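PDB 5KLP: Serine/threonine-protein acetyltransferase HopZ1a from Pseudomonas syringae pv. syringae, which acetylates serine and threonine residues of target proteins and also host tubulin when activated by inositol hexakisphosphate, and so impairs the host microtubule network and plant immunity. Local coordinates for residues Leu121-Met126 with Leu155-Leu160. The protein carries 10 engineered substitutions. Numbering follows the deposited sequence.
Sequences LKHHVM and LQRHNL. With CIT (citric acid), chain E.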
ATOM      1  N   LEU A 121       3.643  -7.796 -13.619  1.00 21.87           N
ATOM      2  CA  LEU A 121       2.383  -8.484 -13.416  1.00 22.97           C
ATOM      3  C   LEU A 121       1.483  -7.783 -12.416  1.00 25.80           C
ATOM      4  O   LEU A 121       0.708  -8.445 -11.716  1.00 23.71           O
ATOM      5  CB  LEU A 121       2.645  -9.917 -12.939  1.00 27.11           C
ATOM      6  CG  LEU A 121       3.285 -10.838 -13.977  1.00 30.11           C
ATOM      7  CD1 LEU A 121       3.549 -12.237 -13.405  1.00 31.75           C
ATOM      8  CD2 LEU A 121       2.403 -10.899 -15.202  1.00 26.41           C
ATOM      9  N   LYS A 122       1.560  -6.455 -12.364  1.00 19.26           N
ATOM     10  CA  LYS A 122       0.760  -5.706 -11.406  1.00 24.29           C
ATOM     11  C   LYS A 122       1.105  -6.169  -9.969  1.00 28.02           C
ATOM     12  O   LYS A 122       2.287  -6.240  -9.605  1.00 24.12           O
ATOM     13  CB  LYS A 122      -0.741  -5.872 -11.711  1.00 23.60           C
ATOM     14  CG  LYS A 122      -1.157  -5.518 -13.161  1.00 29.85           C
ATOM     15  CD  LYS A 122      -0.671  -4.118 -13.576  1.00 29.49           C
ATOM     16  CE  LYS A 122      -0.865  -3.838 -15.081  1.00 32.98           C
ATOM     17  NZ  LYS A 122       0.150  -4.509 -15.953  1.00 27.30           N
ATOM     18  N   HIS A 123       0.095  -6.521  -9.174  1.00 20.78           N
ATOM     19  CA  HIS A 123       0.332  -6.896  -7.765  1.00 16.74           C
ATOM     20  C   HIS A 123       1.261  -5.916  -7.038  1.00 20.32           C
ATOM     21  O   HIS A 123       2.202  -6.320  -6.339  1.00 23.76           O
ATOM     22  CB  HIS A 123       0.929  -8.305  -7.664  1.00 14.09           C
ATOM     23  CG  HIS A 123      -0.024  -9.380  -8.071  1.00 27.84           C
ATOM     24  ND1 HIS A 123      -0.287  -9.678  -9.392  1.00 27.97           N
ATOM     25  CD2 HIS A 123      -0.799 -10.206  -7.333  1.00 20.25           C
ATOM     26  CE1 HIS A 123      -1.175 -10.656  -9.448  1.00 33.60           C
ATOM     27  NE2 HIS A 123      -1.500 -10.995  -8.212  1.00 31.36           N
ATOM     28  N   HIS A 124       0.983  -4.637  -7.214  1.00 17.75           N
ATOM     29  CA  HIS A 124       1.849  -3.566  -6.734  1.00 14.66           C
ATOM     30  C   HIS A 124       2.109  -3.554  -5.233  1.00 13.61           C
ATOM     31  O   HIS A 124       1.272  -3.968  -4.433  1.00 15.84           O
ATOM     32  CB  HIS A 124       1.249  -2.225  -7.143  1.00 14.70           C
ATOM     33  CG  HIS A 124       1.269  -1.988  -8.618  1.00 17.00           C
ATOM     34  ND1 HIS A 124       0.497  -2.712  -9.500  1.00 16.28           N
ATOM     35  CD2 HIS A 124       1.995  -1.127  -9.371  1.00 16.28           C
ATOM     36  CE1 HIS A 124       0.729  -2.294 -10.733  1.00 14.25           C
ATOM     37  NE2 HIS A 124       1.639  -1.337 -10.682  1.00 21.36           N
ATOM     38  N   VAL A 125       3.278  -3.053  -4.861  1.00 16.05           N
ATOM     39  CA  VAL A 125       3.577  -2.773  -3.465  1.00 15.53           C
ATOM     40  C   VAL A 125       4.156  -1.376  -3.377  1.00 16.03           C
ATOM     41  O   VAL A 125       4.429  -0.744  -4.399  1.00 15.29           O
ATOM     42  CB  VAL A 125       4.568  -3.787  -2.867  1.00 15.30           C
ATOM     43  CG1 VAL A 125       3.964  -5.195  -2.912  1.00 15.93           C
ATOM     44  CG2 VAL A 125       5.897  -3.721  -3.619  1.00 13.89           C
HETATM   45  N   MSE A 126       4.320  -0.897  -2.150  1.00 17.99           N
HETATM   46  CA  MSE A 126       4.897   0.410  -1.881  1.00 18.12           C
HETATM   47  C   MSE A 126       6.189   0.222  -1.117  1.00 24.24           C
HETATM   48  O   MSE A 126       6.217  -0.516  -0.125  1.00 22.41           O
HETATM   49  CB  MSE A 126       3.924   1.275  -1.077  1.00 17.14           C
HETATM   50  CG  MSE A 126       4.295   2.750  -1.000  1.00 22.51           C
HETATM   51 SE   MSE A 126       5.574   3.170   0.406  1.00 31.76          SE
HETATM   52  CE  MSE A 126       4.498   2.607   1.962  1.00 18.31           C
ATOM     53  N   LEU A 155       5.502 -14.792  -3.500  1.00 19.68           N
ATOM     54  CA  LEU A 155       6.753 -15.089  -2.815  1.00 18.75           C
ATOM     55  C   LEU A 155       7.924 -15.092  -3.789  1.00 19.72           C
ATOM     56  O   LEU A 155       8.968 -14.526  -3.500  1.00 20.17           O
ATOM     57  CB  LEU A 155       6.678 -16.435  -2.097  1.00 21.82           C
ATOM     58  CG  LEU A 155       7.996 -16.912  -1.477  1.00 23.54           C
ATOM     59  CD1 LEU A 155       8.467 -15.931  -0.416  1.00 22.29           C
ATOM     60  CD2 LEU A 155       7.827 -18.297  -0.883  1.00 31.74           C
ATOM     61  N   GLN A 156       7.740 -15.738  -4.942  1.00 16.66           N
ATOM     62  CA  GLN A 156       8.786 -15.792  -5.964  1.00 25.83           C
ATOM     63  C   GLN A 156       9.121 -14.382  -6.491  1.00 23.28           C
ATOM     64  O   GLN A 156      10.288 -14.049  -6.737  1.00 20.28           O
ATOM     65  CB  GLN A 156       8.334 -16.714  -7.115  1.00 31.04           C
ATOM     66  CG  GLN A 156       9.211 -16.696  -8.357  1.00 43.85           C
ATOM     67  CD  GLN A 156       8.454 -17.119  -9.628  1.00 55.31           C
ATOM     68  OE1 GLN A 156       7.287 -16.759  -9.827  1.00 60.68           O
ATOM     69  NE2 GLN A 156       9.121 -17.886 -10.484  1.00 49.79           N
ATOM     70  N   ARG A 157       8.094 -13.547  -6.623  1.00 20.39           N
ATOM     71  CA  ARG A 157       8.265 -12.177  -7.102  1.00 18.27           C
ATOM     72  C   ARG A 157       9.001 -11.309  -6.066  1.00 17.89           C
ATOM     73  O   ARG A 157       9.867 -10.499  -6.425  1.00 21.97           O
ATOM     74  CB  ARG A 157       6.903 -11.562  -7.450  1.00 17.36           C
ATOM     75  CG  ARG A 157       6.171 -12.262  -8.607  1.00 23.11           C
ATOM     76  CD  ARG A 157       4.680 -11.918  -8.580  1.00 23.30           C
ATOM     77  NE  ARG A 157       3.896 -12.812  -9.419  1.00 30.80           N
ATOM     78  CZ  ARG A 157       2.583 -12.984  -9.304  1.00 30.97           C
ATOM     79  NH1 ARG A 157       1.891 -12.324  -8.371  1.00 24.03           N
ATOM     80  NH2 ARG A 157       1.967 -13.820 -10.124  1.00 28.56           N
ATOM     81  N   HIS A 158       8.646 -11.459  -4.789  1.00 14.67           N
ATOM     82  CA  HIS A 158       9.357 -10.751  -3.709  1.00 13.43           C
ATOM     83  C   HIS A 158      10.824 -11.197  -3.619  1.00 18.69           C
ATOM     84  O   HIS A 158      11.722 -10.378  -3.428  1.00 20.49           O
ATOM     85  CB  HIS A 158       8.665 -10.964  -2.357  1.00 12.56           C
ATOM     86  CG  HIS A 158       7.453 -10.104  -2.158  1.00 21.40           C
ATOM     87  ND1 HIS A 158       7.486  -8.733  -2.288  1.00 19.18           N
ATOM     88  CD2 HIS A 158       6.178 -10.419  -1.827  1.00 19.74           C
ATOM     89  CE1 HIS A 158       6.284  -8.241  -2.046  1.00 22.83           C
ATOM     90  NE2 HIS A 158       5.475  -9.241  -1.760  1.00 21.97           N
ATOM     91  N   ASN A 159      11.064 -12.496  -3.763  1.00 20.55           N
ATOM     92  CA  ASN A 159      12.434 -13.012  -3.773  1.00 22.33           C
ATOM     93  C   ASN A 159      13.261 -12.437  -4.919  1.00 21.58           C
ATOM     94  O   ASN A 159      14.463 -12.193  -4.764  1.00 21.28           O
ATOM     95  CB  ASN A 159      12.433 -14.548  -3.827  1.00 19.87           C
ATOM     96  CG  ASN A 159      12.313 -15.167  -2.435  1.00 29.65           C
ATOM     97  OD1 ASN A 159      12.814 -14.606  -1.460  1.00 24.45           O
ATOM     98  ND2 ASN A 159      11.638 -16.311  -2.338  1.00 19.91           N
ATOM     99  N   LEU A 160      12.631 -12.231  -6.076  1.00 20.34           N
ATOM    100  CA  LEU A 160      13.338 -11.605  -7.188  1.00 19.28           C
ATOM    101  C   LEU A 160      13.807 -10.195  -6.792  1.00 20.20           C
ATOM    102  O   LEU A 160      14.956  -9.831  -7.010  1.00 18.36           O
ATOM    103  CB  LEU A 160      12.455 -11.562  -8.447  1.00 20.08           C
ATOM    104  CG  LEU A 160      13.073 -10.941  -9.705  1.00 22.98           C
ATOM    105  CD1 LEU A 160      14.330 -11.726 -10.142  1.00 22.37           C
ATOM    106  CD2 LEU A 160      12.063 -10.882 -10.850  1.00 22.06           C
TER
HETATM  107  C1  CIT E 402      -4.154 -13.376  -7.365  1.00 47.85           C
HETATM  108  O1  CIT E 402      -5.395 -13.267  -7.251  1.00 49.96           O
HETATM  109  O2  CIT E 402      -3.601 -12.749  -8.294  1.00 45.71           O
HETATM  110  C2  CIT E 402      -3.396 -14.231  -6.369  1.00 46.19           C
HETATM  111  C3  CIT E 402      -1.929 -14.567  -6.671  1.00 47.94           C
HETATM  112  O7  CIT E 402      -1.117 -13.510  -6.091  1.00 47.14           O
HETATM  113  C4  CIT E 402      -1.574 -15.898  -6.009  1.00 41.14           C
HETATM  114  C5  CIT E 402      -0.078 -16.006  -5.834  1.00 36.03           C
HETATM  115  O3  CIT E 402       0.457 -17.138  -5.704  1.00 28.79           O
HETATM  116  O4  CIT E 402       0.636 -14.968  -5.828  1.00 33.19           O
HETATM  117  C6  CIT E 402      -1.595 -14.657  -8.158  1.00 50.11           C
HETATM  118  O5  CIT E 402      -2.136 -15.526  -8.879  1.00 48.43           O
HETATM  119  O6  CIT E 402      -0.789 -13.851  -8.679  1.00 46.85           O
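Arg157 of helix 153-167 lays NH1 over one face of the His123 ring, 3.4 Å above its plane and over its centre, in the active site of this YopJ-family acetyltransferase, whose catalytic residues His123, Glu143 and Cys189 recall the triad of clan CA cysteine proteases. The Arg157 chain, extended from CG to NE (chi2 161°), carries the guanidinium from the helix out to the imidazole, the two planes 51° apart. NH1 and NH2 both reach O6 of a citrate, probably from the crystallisation liquor, each at 3.1 Å, while His123 NE2 donates to citrate O2 at 2.7 Å. Beside the guanidinium, Leu121 CD1 packs 4.0 Å from Arg157 NE, the two side chains crossing at about a right angle. Deeper in, Val125 CG1 meets the edge of the His158 ring at CE1, 3.9 Å away.

In the second shell, Gln154 OE1 accepts a hydrogen bond from Arg157 NH1, and His158 NE2 is hydrogen-bonded to OE2 of catalytic Glu143. The catalytic imidazole is itself fixed in rotation through its other nitrogen: His123 ND1 donates to the backbone O of Leu121 at 2.8 Å, almost straight at 174° and with the oxygen in the ring plane.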